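PDB 5VGU: microcompartments protein from Halothece sp. PCC 7418, which forms hexamers that probably serve as tiles in the protein shell of the beta-carboxysome, the cyanobacterial microcompartment for carbon fixation. Local coordinates for residues G7-K12 with A71-W76; G28-V33 with I45-D50; L3-S8 with G49-V54. All coordinates share one frame; numbering follows the deposited sequence.

Contact 1 of 3, residues G7-K12 with A71-W76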
loop_
_atom_site.group_PDB
_atom_site.type_symbol
_atom_site.label_atom_id
_atom_site.label_comp_id
_atom_site.label_asym_id
_atom_site.label_seq_id
_atom_site.Cartn_x
_atom_site.Cartn_y
_atom_site.Cartn_z
ATOM N N GLY A 7 8.648 -23.538 2.762
ATOM C CA GLY A 7 8.301 -22.983 4.061
ATOM C C GLY A 7 8.032 -21.496 3.923
ATOM O O GLY A 7 8.756 -20.791 3.214
ATOM N N SER A 8 7.017 -21.026 4.635
ATOM C CA SER A 8 6.697 -19.614 4.616
ATOM C C SER A 8 6.408 -19.162 6.032
ATOM O O SER A 8 5.661 -19.824 6.759
ATOM C CB SER A 8 5.486 -19.329 3.698
ATOM O OG SER A 8 5.208 -17.932 3.669
ATOM N N LEU A 9 6.974 -18.022 6.390
ATOM C CA LEU A 9 6.853 -17.452 7.721
ATOM C C LEU A 9 6.639 -15.953 7.582
ATOM O O LEU A 9 7.309 -15.298 6.779
ATOM C CB LEU A 9 8.113 -17.778 8.542
ATOM C CG LEU A 9 8.223 -17.238 9.962
ATOM C CD1 LEU A 9 9.065 -18.184 10.788
ATOM C CD2 LEU A 9 8.837 -15.847 9.966
ATOM N N GLU A 10 5.741 -15.406 8.398
ATOM C CA GLU A 10 5.365 -14.005 8.305
ATOM C C GLU A 10 5.410 -13.377 9.689
ATOM O O GLU A 10 4.852 -13.933 10.642
ATOM C CB GLU A 10 3.959 -13.888 7.670
ATOM C CG GLU A 10 3.449 -12.500 7.389
ATOM C CD GLU A 10 2.160 -12.525 6.568
ATOM O OE1 GLU A 10 2.139 -13.211 5.524
ATOM O OE2 GLU A 10 1.187 -11.847 6.973
ATOM N N THR A 11 6.081 -12.220 9.798
ATOM C CA THR A 11 6.232 -11.509 11.062
ATOM C C THR A 11 5.599 -10.126 10.991
ATOM O O THR A 11 5.421 -9.543 9.921
ATOM C CB THR A 11 7.709 -11.334 11.454
ATOM O OG1 THR A 11 8.384 -10.514 10.485
ATOM C CG2 THR A 11 8.431 -12.674 11.546
ATOM N N LYS A 12 5.297 -9.587 12.165
ATOM C CA LYS A 12 5.047 -8.163 12.304
ATOM C C LYS A 12 6.400 -7.474 12.441
ATOM O O LYS A 12 7.140 -7.740 13.395
ATOM C CB LYS A 12 4.161 -7.892 13.519
ATOM C CG LYS A 12 3.672 -6.443 13.639
ATOM C CD LYS A 12 2.631 -6.115 12.579
ATOM C CE LYS A 12 1.821 -4.894 12.971
ATOM N NZ LYS A 12 0.580 -4.781 12.146
ATOM N N ALA A 71 9.270 -7.894 17.804
ATOM C CA ALA A 71 8.778 -8.693 16.695
ATOM C C ALA A 71 7.678 -9.641 17.155
ATOM O O ALA A 71 7.657 -10.103 18.297
ATOM C CB ALA A 71 9.912 -9.500 16.063
ATOM N N ALA A 72 6.777 -9.960 16.238
ATOM C CA ALA A 72 5.760 -10.967 16.492
ATOM C C ALA A 72 5.705 -11.936 15.326
ATOM O O ALA A 72 5.800 -11.540 14.157
ATOM C CB ALA A 72 4.365 -10.347 16.719
ATOM N N LEU A 73 5.565 -13.203 15.658
ATOM C CA LEU A 73 5.332 -14.234 14.661
ATOM C C LEU A 73 3.831 -14.283 14.393
ATOM O O LEU A 73 3.048 -14.568 15.305
ATOM C CB LEU A 73 5.845 -15.579 15.167
ATOM C CG LEU A 73 5.499 -16.776 14.290
ATOM C CD1 LEU A 73 6.231 -16.671 12.964
ATOM C CD2 LEU A 73 5.808 -18.077 15.014
ATOM N N GLU A 74 3.423 -13.995 13.157
ATOM C CA GLU A 74 1.994 -13.972 12.844
ATOM C C GLU A 74 1.478 -15.298 12.302
ATOM O O GLU A 74 0.375 -15.720 12.664
ATOM C CB GLU A 74 1.692 -12.859 11.832
ATOM C CG GLU A 74 2.085 -11.477 12.317
ATOM C CD GLU A 74 1.092 -10.920 13.332
ATOM O OE1 GLU A 74 0.178 -11.653 13.767
ATOM O OE2 GLU A 74 1.231 -9.743 13.695
ATOM N N THR A 75 2.219 -15.953 11.410
ATOM C CA THR A 75 1.667 -17.102 10.692
ATOM C C THR A 75 2.802 -17.793 9.952
ATOM O O THR A 75 3.801 -17.159 9.594
ATOM C CB THR A 75 0.534 -16.659 9.731
ATOM O OG1 THR A 75 -0.001 -17.772 8.991
ATOM C CG2 THR A 75 1.026 -15.560 8.765
ATOM N N TRP A 76 2.668 -19.104 9.771
ATOM C CA TRP A 76 3.671 -19.872 9.042
ATOM C C TRP A 76 3.044 -21.170 8.547
ATOM O O TRP A 76 2.004 -21.616 9.040
ATOM C CB TRP A 76 4.916 -20.164 9.904
ATOM C CG TRP A 76 4.654 -21.082 11.072
ATOM C CD1 TRP A 76 4.291 -20.712 12.340
ATOM C CD2 TRP A 76 4.761 -22.511 11.088
ATOM N NE1 TRP A 76 4.164 -21.833 13.143
ATOM C CE2 TRP A 76 4.446 -22.942 12.393
ATOM C CE3 TRP A 76 5.096 -23.468 10.127
ATOM C CZ2 TRP A 76 4.439 -24.284 12.749
ATOM C CZ3 TRP A 76 5.092 -24.805 10.490
ATOM C CH2 TRP A 76 4.769 -25.194 11.789
#
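The carboxylate of Glu10 carries the methyl CG2 of Thr75 squarely over one of its faces, 3.9 Å from Glu10 CD, while its oxygens bond to polar partners: OE2 in a salt bridge to Arg42, OE1 to Thr44 OG1 and to Phe14 N of a second subunit. The indole of Trp76 meets the ring of Tyr69 of that subunit, planes at about 30°, and Met58 and Ile62 of helix 51-65 pack on it; within the two strands its CB does the touching, beside Leu9 CB and against Ser8 O. Glu10 runs extended beside Thr75, Glu10 CB 3.5 Å from Thr75 CG2. An alanine here would probably loosen both the hold on Arg42 and the link to the second subunit. Glu74, bent at chi2, lies alongside Lys12 and points the same way, its OE2 3.5 Å from Lys12 CB, although Lys12 NZ goes to Ser40 O. On the face of Leu9, Thr11, Leu73 and Trp76, the leucines cross at about a right angle, Leu9 CG 3.6 Å from Leu73 CD1. Glu10 O accepts Glu74 N at 2.9 Å and, weakly, Thr75 N. Two residues thus face one, a classic beta bulge in the antiparallel sheet of the BMC domain.

Contact 2 of 3, residues G28-V33 with I45-D50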
loop_
_atom_site.group_PDB
_atom_site.type_symbol
_atom_site.label_atom_id
_atom_site.label_comp_id
_atom_site.label_asym_id
_atom_site.label_seq_id
_atom_site.Cartn_x
_atom_site.Cartn_y
_atom_site.Cartn_z
ATOM N N GLY A 28 19.049 -25.145 8.571
ATOM C CA GLY A 28 18.633 -26.161 7.625
ATOM C C GLY A 28 19.353 -25.943 6.311
ATOM O O GLY A 28 19.766 -24.822 5.992
ATOM N N ARG A 29 19.522 -27.030 5.559
ATOM C CA ARG A 29 20.047 -26.971 4.195
ATOM C C ARG A 29 18.919 -26.486 3.288
ATOM O O ARG A 29 18.281 -27.239 2.548
ATOM C CB ARG A 29 20.588 -28.332 3.764
ATOM C CG ARG A 29 21.715 -28.839 4.659
ATOM C CD ARG A 29 22.309 -30.138 4.133
ATOM N NE ARG A 29 23.150 -29.884 2.965
ATOM C CZ ARG A 29 23.618 -30.822 2.150
ATOM N NH1 ARG A 29 23.334 -32.102 2.363
ATOM N NH2 ARG A 29 24.378 -30.477 1.117
ATOM N N VAL A 30 18.639 -25.185 3.406
ATOM C CA VAL A 30 17.532 -24.564 2.698
ATOM C C VAL A 30 18.029 -23.295 2.027
ATOM O O VAL A 30 19.062 -22.726 2.397
ATOM C CB VAL A 30 16.350 -24.247 3.635
ATOM C CG1 VAL A 30 15.853 -25.515 4.306
ATOM C CG2 VAL A 30 16.728 -23.202 4.699
ATOM N N THR A 31 17.253 -22.846 1.042
ATOM C CA THR A 31 17.511 -21.620 0.303
ATOM C C THR A 31 16.375 -20.638 0.569
ATOM O O THR A 31 15.196 -20.972 0.382
ATOM C CB THR A 31 17.601 -21.885 -1.206
ATOM O OG1 THR A 31 18.617 -22.858 -1.492
ATOM C CG2 THR A 31 17.893 -20.607 -1.952
ATOM N N LEU A 32 16.734 -19.431 0.985
ATOM C CA LEU A 32 15.792 -18.328 1.042
ATOM C C LEU A 32 15.620 -17.814 -0.377
ATOM O O LEU A 32 16.601 -17.407 -1.004
ATOM C CB LEU A 32 16.318 -17.231 1.968
ATOM C CG LEU A 32 15.496 -15.950 2.044
ATOM C CD1 LEU A 32 14.168 -16.181 2.748
ATOM C CD2 LEU A 32 16.366 -14.880 2.766
ATOM N N VAL A 33 14.403 -17.895 -0.914
ATOM C CA VAL A 33 14.184 -17.538 -2.312
ATOM C C VAL A 33 13.555 -16.156 -2.500
ATOM O O VAL A 33 13.693 -15.568 -3.587
ATOM C CB VAL A 33 13.345 -18.620 -3.035
ATOM C CG1 VAL A 33 14.020 -19.969 -2.922
ATOM C CG2 VAL A 33 11.927 -18.699 -2.530
ATOM N N ILE A 45 8.616 -14.373 4.421
ATOM C CA ILE A 45 9.785 -14.951 3.772
ATOM C C ILE A 45 9.440 -16.370 3.335
ATOM O O ILE A 45 8.585 -17.029 3.931
ATOM C CB ILE A 45 11.044 -14.940 4.660
ATOM C CG1 ILE A 45 10.739 -15.475 6.076
ATOM C CG2 ILE A 45 11.642 -13.523 4.695
ATOM C CD1 ILE A 45 11.967 -15.638 6.937
ATOM N N ILE A 46 10.135 -16.836 2.295
ATOM C CA ILE A 46 9.877 -18.126 1.660
ATOM C C ILE A 46 11.203 -18.861 1.523
ATOM O O ILE A 46 12.161 -18.338 0.939
ATOM C CB ILE A 46 9.206 -17.977 0.281
ATOM C CG1 ILE A 46 7.866 -17.227 0.409
ATOM C CG2 ILE A 46 8.975 -19.337 -0.344
ATOM C CD1 ILE A 46 7.997 -15.760 0.192
ATOM N N ILE A 47 11.243 -20.094 2.006
ATOM C CA ILE A 47 12.417 -20.935 1.850
ATOM C C ILE A 47 12.005 -22.179 1.072
ATOM O O ILE A 47 10.841 -22.575 1.074
ATOM C CB ILE A 47 13.079 -21.347 3.187
ATOM C CG1 ILE A 47 12.066 -22.033 4.108
ATOM C CG2 ILE A 47 13.693 -20.155 3.874
ATOM C CD1 ILE A 47 12.684 -22.695 5.330
ATOM N N ARG A 48 12.988 -22.789 0.409
ATOM C CA ARG A 48 12.817 -24.056 -0.285
ATOM C C ARG A 48 13.921 -25.015 0.122
ATOM O O ARG A 48 15.055 -24.608 0.401
ATOM C CB ARG A 48 12.861 -23.892 -1.798
ATOM C CG ARG A 48 11.806 -22.921 -2.362
ATOM C CD ARG A 48 10.359 -23.433 -2.184
ATOM N NE ARG A 48 10.125 -24.669 -2.912
ATOM C CZ ARG A 48 9.802 -24.770 -4.195
ATOM N NH1 ARG A 48 9.649 -23.698 -4.959
ATOM N NH2 ARG A 48 9.651 -25.975 -4.730
ATOM N N GLY A 49 13.577 -26.294 0.098
ATOM C CA GLY A 49 14.533 -27.349 0.354
ATOM C C GLY A 49 13.819 -28.666 0.576
ATOM O O GLY A 49 12.590 -28.778 0.441
ATOM N N ASP A 50 14.617 -29.683 0.901
ATOM C CA ASP A 50 14.034 -30.964 1.295
ATOM C C ASP A 50 13.120 -30.778 2.500
ATOM O O ASP A 50 13.377 -29.947 3.371
ATOM C CB ASP A 50 15.126 -31.996 1.613
ATOM C CG ASP A 50 15.888 -32.451 0.375
ATOM O OD1 ASP A 50 15.376 -32.286 -0.757
ATOM O OD2 ASP A 50 17.010 -32.988 0.538
HETATM O O HOH W 1 17.450 -29.341 1.088
HETATM O O HOH W 2 17.712 -25.432 -1.207
#
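Strands 30-39 and 42-49 form the beta hairpin of the BMC domain, and the side chains of this stretch sort to the two faces of its antiparallel ladder. On the face that meets helices 14-27 and 51-65, Leu32, with CG anti to the backbone N, sends CD1 across Ile45 at about a right angle, 3.9 Å from its CB. Val30 crosses Ile47 obliquely, tip to tip, with CG2 4.1 Å from CD1. On the other face Val33 spreads its two methyls: CG2 crosses Ile46 at CG2 (3.7 Å), and CG1 rests on Arg48 CG. The arginine chain folds back at chi2 and chi3 (-66° and -63°), and its guanidinium leaves the hairpin for Glu87, Ile92 O and the carbonyls of Ser2, Asp4 and Ala5, so its buried N-H groups are satisfied, with Glu87 the one acidic partner among these. Thr31 and Arg48 form the hydrogen-bonded pair, the bond from Thr31 N to Arg48 O being nearly straight at 172°. Two ordered waters add to the backbone ladder. One joins Thr31 OG1 to Arg48 O; another donates to Arg29 O at 2.7 Å and accepts from Asp50 N at 2.9 Å, bridging the loop ends that flank the strands.

Contact 3 of 3, residues L3-S8 with G49-V54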
loop_
_atom_site.group_PDB
_atom_site.type_symbol
_atom_site.label_atom_id
_atom_site.label_comp_id
_atom_site.label_asym_id
_atom_site.label_seq_id
_atom_site.Cartn_x
_atom_site.Cartn_y
_atom_site.Cartn_z
ATOM N N LEU A 3 10.104 -29.639 -7.011
ATOM C CA LEU A 3 9.204 -30.283 -6.065
ATOM C C LEU A 3 9.700 -30.192 -4.624
ATOM O O LEU A 3 9.073 -30.772 -3.726
ATOM C CB LEU A 3 8.958 -31.747 -6.460
ATOM C CG LEU A 3 8.178 -31.936 -7.778
ATOM C CD1 LEU A 3 8.047 -33.419 -8.137
ATOM C CD2 LEU A 3 6.801 -31.256 -7.785
ATOM N N ASP A 4 10.798 -29.463 -4.383
ATOM C CA ASP A 4 11.262 -29.215 -3.023
ATOM C C ASP A 4 10.144 -28.623 -2.181
ATOM O O ASP A 4 9.307 -27.851 -2.671
ATOM C CB ASP A 4 12.448 -28.232 -3.009
ATOM C CG ASP A 4 13.753 -28.859 -3.451
ATOM O OD1 ASP A 4 13.780 -30.065 -3.762
ATOM O OD2 ASP A 4 14.757 -28.131 -3.489
ATOM N N ALA A 5 10.177 -28.929 -0.887
ATOM C CA ALA A 5 9.229 -28.350 0.051
ATOM C C ALA A 5 9.357 -26.836 0.079
ATOM O O ALA A 5 10.395 -26.260 -0.278
ATOM C CB ALA A 5 9.444 -28.882 1.455
ATOM N N VAL A 6 8.286 -26.193 0.519
ATOM C CA VAL A 6 8.286 -24.751 0.720
ATOM C C VAL A 6 7.914 -24.460 2.171
ATOM O O VAL A 6 7.019 -25.089 2.748
ATOM C CB VAL A 6 7.371 -24.026 -0.309
ATOM C CG1 VAL A 6 6.013 -24.535 -0.339
ATOM C CG2 VAL A 6 7.327 -22.506 -0.039
ATOM N N GLY A 7 8.648 -23.538 2.762
ATOM C CA GLY A 7 8.301 -22.983 4.061
ATOM C C GLY A 7 8.032 -21.496 3.923
ATOM O O GLY A 7 8.756 -20.791 3.214
ATOM N N SER A 8 7.017 -21.026 4.635
ATOM C CA SER A 8 6.697 -19.614 4.616
ATOM C C SER A 8 6.408 -19.162 6.032
ATOM O O SER A 8 5.661 -19.824 6.759
ATOM C CB SER A 8 5.486 -19.329 3.698
ATOM O OG SER A 8 5.208 -17.932 3.669
ATOM N N GLY A 49 13.577 -26.294 0.098
ATOM C CA GLY A 49 14.533 -27.349 0.354
ATOM C C GLY A 49 13.819 -28.666 0.576
ATOM O O GLY A 49 12.590 -28.778 0.441
ATOM N N ASP A 50 14.617 -29.683 0.901
ATOM C CA ASP A 50 14.034 -30.964 1.295
ATOM C C ASP A 50 13.120 -30.778 2.500
ATOM O O ASP A 50 13.377 -29.947 3.371
ATOM C CB ASP A 50 15.126 -31.996 1.613
ATOM C CG ASP A 50 15.888 -32.451 0.375
ATOM O OD1 ASP A 50 15.376 -32.286 -0.757
ATOM O OD2 ASP A 50 17.010 -32.988 0.538
ATOM N N VAL A 51 12.022 -31.550 2.539
ATOM C CA VAL A 51 11.023 -31.368 3.592
ATOM C C VAL A 51 11.632 -31.442 4.990
ATOM O O VAL A 51 11.303 -30.627 5.861
ATOM C CB VAL A 51 9.853 -32.360 3.412
ATOM C CG1 VAL A 51 10.163 -33.732 3.910
ATOM C CG2 VAL A 51 8.681 -31.867 4.231
ATOM N N SER A 52 12.528 -32.404 5.241
ATOM C CA SER A 52 13.104 -32.500 6.583
ATOM C C SER A 52 13.972 -31.279 6.903
ATOM O O SER A 52 13.996 -30.809 8.044
ATOM C CB SER A 52 13.900 -33.800 6.733
ATOM O OG SER A 52 15.020 -33.806 5.866
ATOM N N GLU A 53 14.677 -30.741 5.908
ATOM C CA GLU A 53 15.489 -29.555 6.140
ATOM C C GLU A 53 14.613 -28.313 6.330
ATOM O O GLU A 53 14.917 -27.457 7.160
ATOM C CB GLU A 53 16.473 -29.377 4.990
ATOM C CG GLU A 53 17.441 -30.542 4.827
ATOM C CD GLU A 53 18.464 -30.617 5.941
ATOM O OE1 GLU A 53 18.677 -29.607 6.645
ATOM O OE2 GLU A 53 19.076 -31.691 6.093
ATOM N N VAL A 54 13.499 -28.218 5.603
ATOM C CA VAL A 54 12.576 -27.101 5.812
ATOM C C VAL A 54 11.969 -27.161 7.208
ATOM O O VAL A 54 11.779 -26.128 7.860
ATOM C CB VAL A 54 11.503 -27.088 4.709
ATOM C CG1 VAL A 54 10.384 -26.075 5.029
ATOM C CG2 VAL A 54 12.152 -26.767 3.382
HETATM O O HOH W 3 13.217 -32.297 -2.132
#
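Backbone bonding between Ala5 and Gly49 opens the pairing of strands 5-12 and 42-49. Gly49 N donates to Ala5 O at 3.2 Å, coming from above the carbonyl plane, and the return bond from Ala5 N to Gly49 O is weak because it is strongly bent (118°). Apolar packing follows directly: Ala5 CB fits against the first turn of helix 51-65, 3.6 Å from Val51 CA and 3.9 Å from Val54 CG2. Val54 lays its other methyl, CG1, which is anti to the backbone N, along Gly7, 3.8 Å from Gly7 N; the lack of a CB at Gly7 lets this methyl sit so close. This is a strand-to-helix junction of the BMC domain, where the chain leaves the sheet at Gly49 and turns at Asp50, the N-cap position, into a helix that packs back over the sheet. The Asp50 side chain makes no capping bond, but the backbone O of Asp50 accepts Val54 N. Charge comes last. Asp4 OD1 and Asp50 OD1 stand 4.1 Å apart, their carboxylate planes 79° to each other, and one water donates to both, at 2.8 and 2.6 Å, which probably eases the repulsion between the two acids; Asp4 OD2 bonds to Tyr94 OH.

How the contacts relate
All three contacts meet in one antiparallel sheet, but at different depths. Contact 2 is the most buried and mostly aliphatic in its side-chain packing; contact 1, on the far side of strand 5-12, is only partly buried. All three reach other subunits, contact 1 with its charged and aromatic groups. Contact 3 is also buried, yet its acidic end opens outward, with Asp50 exposed and a water between the carboxylates. Strand 5-12 serves contacts 1 and 3, on opposite sides of the chain's centre, about 17 Å between contact centres. The centres of contacts 2 and 3 are only about 6 Å apart, and the two share Gly49 and Asp50. Gly7 O with Ile47 N, probably a hydrogen bond, ties the strand shared by contacts 1 and 3 to contact 2.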